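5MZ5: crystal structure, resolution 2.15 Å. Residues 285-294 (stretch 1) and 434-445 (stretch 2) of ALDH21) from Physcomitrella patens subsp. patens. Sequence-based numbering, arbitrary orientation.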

# COMPACT_ATOMS: atom_id res chain seq x y z
N GLU A 285 -13.19 -15.51 16.56
CA GLU A 285 -12.55 -14.76 17.64
C GLU A 285 -12.89 -15.53 18.90
O GLU A 285 -14.04 -15.53 19.34
N LEU A 286 -11.92 -16.31 19.40
CA LEU A 286 -12.18 -17.19 20.55
C LEU A 286 -11.38 -16.73 21.76
O LEU A 286 -10.84 -15.62 21.73
N GLY A 287 -11.34 -17.55 22.80
CA GLY A 287 -10.67 -17.19 24.05
C GLY A 287 -9.16 -17.10 24.06
O GLY A 287 -8.50 -17.24 23.03
N GLY A 288 -8.62 -16.85 25.24
CA GLY A 288 -7.19 -16.77 25.45
C GLY A 288 -6.76 -17.12 26.85
O GLY A 288 -7.58 -17.39 27.72
N ASN A 289 -5.45 -17.15 27.06
CA ASN A 289 -4.84 -17.40 28.38
C ASN A 289 -3.59 -16.52 28.35
O ASN A 289 -2.46 -17.02 28.27
N ALA A 290 -3.84 -15.20 28.33
CA ALA A 290 -2.83 -14.17 28.17
C ALA A 290 -1.81 -14.03 29.30
O ALA A 290 -2.16 -13.76 30.46
N PRO A 291 -0.52 -14.13 28.93
CA PRO A 291 0.55 -13.93 29.91
C PRO A 291 1.13 -12.49 29.83
O PRO A 291 0.98 -11.78 28.84
N CYS A 292 1.86 -12.09 30.87
CA CYS A 292 2.57 -10.81 30.89
C CYS A 292 3.91 -11.01 31.55
O CYS A 292 3.97 -11.63 32.61
N ILE A 293 4.98 -10.50 30.92
CA ILE A 293 6.33 -10.50 31.45
C ILE A 293 6.61 -9.12 32.07
O ILE A 293 6.35 -8.11 31.43
N VAL A 294 7.11 -9.09 33.31
CA VAL A 294 7.53 -7.87 33.98
C VAL A 294 9.05 -8.01 34.17
O VAL A 294 9.49 -8.72 35.07
N GLU A 434 7.75 -19.91 28.40
CA GLU A 434 6.65 -20.20 29.30
C GLU A 434 5.36 -19.45 28.92
O GLU A 434 4.27 -19.99 29.09
N CYS A 435 5.50 -18.21 28.39
CA CYS A 435 4.37 -17.42 27.87
C CYS A 435 3.68 -18.20 26.75
O CYS A 435 2.45 -18.22 26.69
N ASN A 436 4.49 -18.86 25.90
CA ASN A 436 4.08 -19.67 24.76
C ASN A 436 3.58 -21.04 25.15
O ASN A 436 2.99 -21.71 24.30
N ASN A 437 3.82 -21.47 26.42
CA ASN A 437 3.43 -22.78 26.95
C ASN A 437 1.93 -22.81 27.28
O ASN A 437 1.51 -22.87 28.46
N THR A 438 1.12 -22.75 26.22
CA THR A 438 -0.34 -22.69 26.25
C THR A 438 -0.90 -23.11 24.89
O THR A 438 -0.18 -23.03 23.89
N HIS A 439 -2.17 -23.52 24.86
CA HIS A 439 -2.85 -23.91 23.63
C HIS A 439 -3.63 -22.73 23.03
O HIS A 439 -4.20 -22.84 21.95
N TYR A 440 -3.55 -21.57 23.70
CA TYR A 440 -4.14 -20.31 23.22
C TYR A 440 -3.01 -19.45 22.62
O TYR A 440 -1.84 -19.81 22.73
N GLY A 441 -3.36 -18.34 21.96
CA GLY A 441 -2.38 -17.45 21.36
C GLY A 441 -2.96 -16.14 20.88
O GLY A 441 -2.76 -15.75 19.74
N LEU A 442 -3.68 -15.46 21.77
CA LEU A 442 -4.36 -14.21 21.43
C LEU A 442 -3.44 -13.01 21.60
O LEU A 442 -3.02 -12.42 20.59
N GLN A 443 -3.11 -12.65 22.84
CA GLN A 443 -2.23 -11.52 23.15
C GLN A 443 -1.31 -11.83 24.31
O GLN A 443 -1.58 -12.73 25.10
N SER A 444 -0.20 -11.12 24.37
CA SER A 444 0.83 -11.20 25.42
C SER A 444 1.27 -9.78 25.74
O SER A 444 1.15 -8.89 24.91
N GLY A 445 1.78 -9.59 26.95
CA GLY A 445 2.29 -8.32 27.43
C GLY A 445 3.73 -8.46 27.88
O GLY A 445 4.15 -9.54 28.30

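The most unusual feature of this contact is a single water that bridges two backbone donors, which could not hydrogen-bond to each other: water 1 accepts a hydrogen bond from Asn289 N at 3.1 Å and another from Leu442 N at 2.9 Å, joining the two stretches just before they come together as parallel strands. Where the strands do meet, the backbone needs no mediator. Gly445 N donates to Pro291 O at 3.0 Å, and Gly445 O in turn accepts from Ile293 N at 2.9 Å, so Gly445 is held through both its polar backbone atoms in register with Cys292. The example illustrates a general principle: a short parallel pairing sets the register, and side chains on its flanks fill the space that the backbone leaves.

Pro291 is the centre of that packing. Its CB points toward the other stretch, and its ring, puckered C-gamma endo, meets two segments at once. Pro291 CG lies 3.6 Å from Cys435 CB, while Pro291 CD approaches Ser444 OG at 3.3 Å and Gln443 O at 3.5 Å. Lacking an N-H, the proline offers carbon to these oxygens and makes van der Waals contacts. Cys435, an m rotamer also directed toward stretch 1, extends the apolar patch, its SG resting 3.5 Å from Ile293 CG1; the isoleucine is m at chi1 and t at chi2. Cys292, a t rotamer, projects from the sheet on the side to which a CB on Gly445 would point. An ideal CB on that glycine would fall only 3.1 Å from Cys292 SG, so the absence of a side chain leaves the sulfur room.

Before the strand pairing, the loops pack around Tyr440. This m rotamer points toward stretch 1, and Gly288 C lies over one face of its ring; the closest approach of that glycine is Gly288 CA to Tyr440 CD1, 3.7 Å. Asn289, with chi1 t, also points toward its partner stretch and brings its CB to 3.4 Å from Tyr440 CD2 and 3.8 Å from Thr438 OG1. Its amide group is hydrogen-bonded elsewhere in the structure. The threonine, likewise t, accepts a hydrogen bond at OG1 from Tyr440 N at 3.3 Å, which ties together the turn carrying the aromatic ring. Leu442 also points inward, with chi1 t and chi2 between wells at 31°, and its CD2 sits 3.4 Å from Leu286 O and 3.7 Å from Gly287 O, a methyl group packed against backbone carbonyls.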

# COMPACT_ATOMS: atom_id res chain seq x y z
CB GLU A 285 -13.05 -13.32 17.71
CG GLU A 285 -12.63 -12.46 16.54
CD GLU A 285 -11.15 -12.13 16.44
OE1 GLU A 285 -10.68 -11.83 15.32
OE2 GLU A 285 -10.45 -12.19 17.48
CB LEU A 286 -11.97 -18.68 20.18
CG LEU A 286 -12.53 -19.09 18.79
CD1 LEU A 286 -12.04 -20.43 18.38
CD2 LEU A 286 -14.07 -19.00 18.73
CB ASN A 289 -4.55 -18.89 28.58
CG ASN A 289 -3.93 -19.28 29.90
OD1 ASN A 289 -3.43 -18.45 30.68
ND2 ASN A 289 -3.94 -20.57 30.17
CB ALA A 290 -3.49 -12.83 27.90
CB PRO A 291 1.59 -14.95 29.47
CG PRO A 291 1.43 -15.02 27.96
CD PRO A 291 0.03 -14.53 27.62
CB CYS A 292 1.76 -9.70 31.58
SG CYS A 292 2.49 -8.04 31.44
CB ILE A 293 7.40 -10.84 30.37
CG1 ILE A 293 7.24 -12.29 29.87
CG2 ILE A 293 8.83 -10.59 30.90
CD1 ILE A 293 8.21 -12.73 28.76
CB VAL A 294 6.75 -7.56 35.30
CG1 VAL A 294 7.34 -6.34 36.03
CG2 VAL A 294 5.27 -7.35 35.01
CB GLU A 434 7.04 -20.00 30.78
CG GLU A 434 6.10 -20.68 31.76
CD GLU A 434 5.78 -22.15 31.54
OE1 GLU A 434 6.56 -22.87 30.87
OE2 GLU A 434 4.74 -22.60 32.07
CB CYS A 435 4.85 -16.06 27.37
SG CYS A 435 5.15 -14.87 28.69
CB ASN A 436 5.23 -19.81 23.74
CG ASN A 436 5.57 -18.52 23.05
OD1 ASN A 436 4.75 -17.58 22.97
ND2 ASN A 436 6.76 -18.45 22.50
CB ASN A 437 4.33 -23.20 28.14
CG ASN A 437 4.16 -24.64 28.55
OD1 ASN A 437 3.54 -25.44 27.85
ND2 ASN A 437 4.70 -25.01 29.71
CB THR A 438 -0.80 -21.24 26.64
OG1 THR A 438 -2.23 -21.18 26.65
CG2 THR A 438 -0.27 -20.15 25.68
CB HIS A 439 -3.71 -25.18 23.81
CG HIS A 439 -4.78 -25.10 24.86
ND1 HIS A 439 -6.11 -24.81 24.52
CD2 HIS A 439 -4.73 -25.40 26.18
CE1 HIS A 439 -6.81 -24.92 25.64
NE2 HIS A 439 -6.02 -25.26 26.67
CB TYR A 440 -4.83 -19.57 24.38
CG TYR A 440 -5.91 -20.37 25.08
CD1 TYR A 440 -7.22 -20.38 24.60
CD2 TYR A 440 -5.64 -21.09 26.24
CE1 TYR A 440 -8.23 -21.09 25.26
CE2 TYR A 440 -6.64 -21.78 26.91
CZ TYR A 440 -7.94 -21.79 26.42
OH TYR A 440 -8.91 -22.50 27.09
CB LEU A 442 -5.67 -14.12 22.25
CG LEU A 442 -6.78 -13.11 21.89
CD1 LEU A 442 -6.85 -12.79 20.44
CD2 LEU A 442 -8.12 -13.62 22.34
CB GLN A 443 -3.02 -10.22 23.39
CG GLN A 443 -3.68 -9.67 22.14
CD GLN A 443 -4.13 -8.23 22.14
OE1 GLN A 443 -4.51 -7.71 21.10
NE2 GLN A 443 -4.11 -7.56 23.28
CB SER A 444 2.02 -12.01 24.92
OG SER A 444 1.76 -13.40 25.03
O HOH W 1 -3.98 -15.85 24.67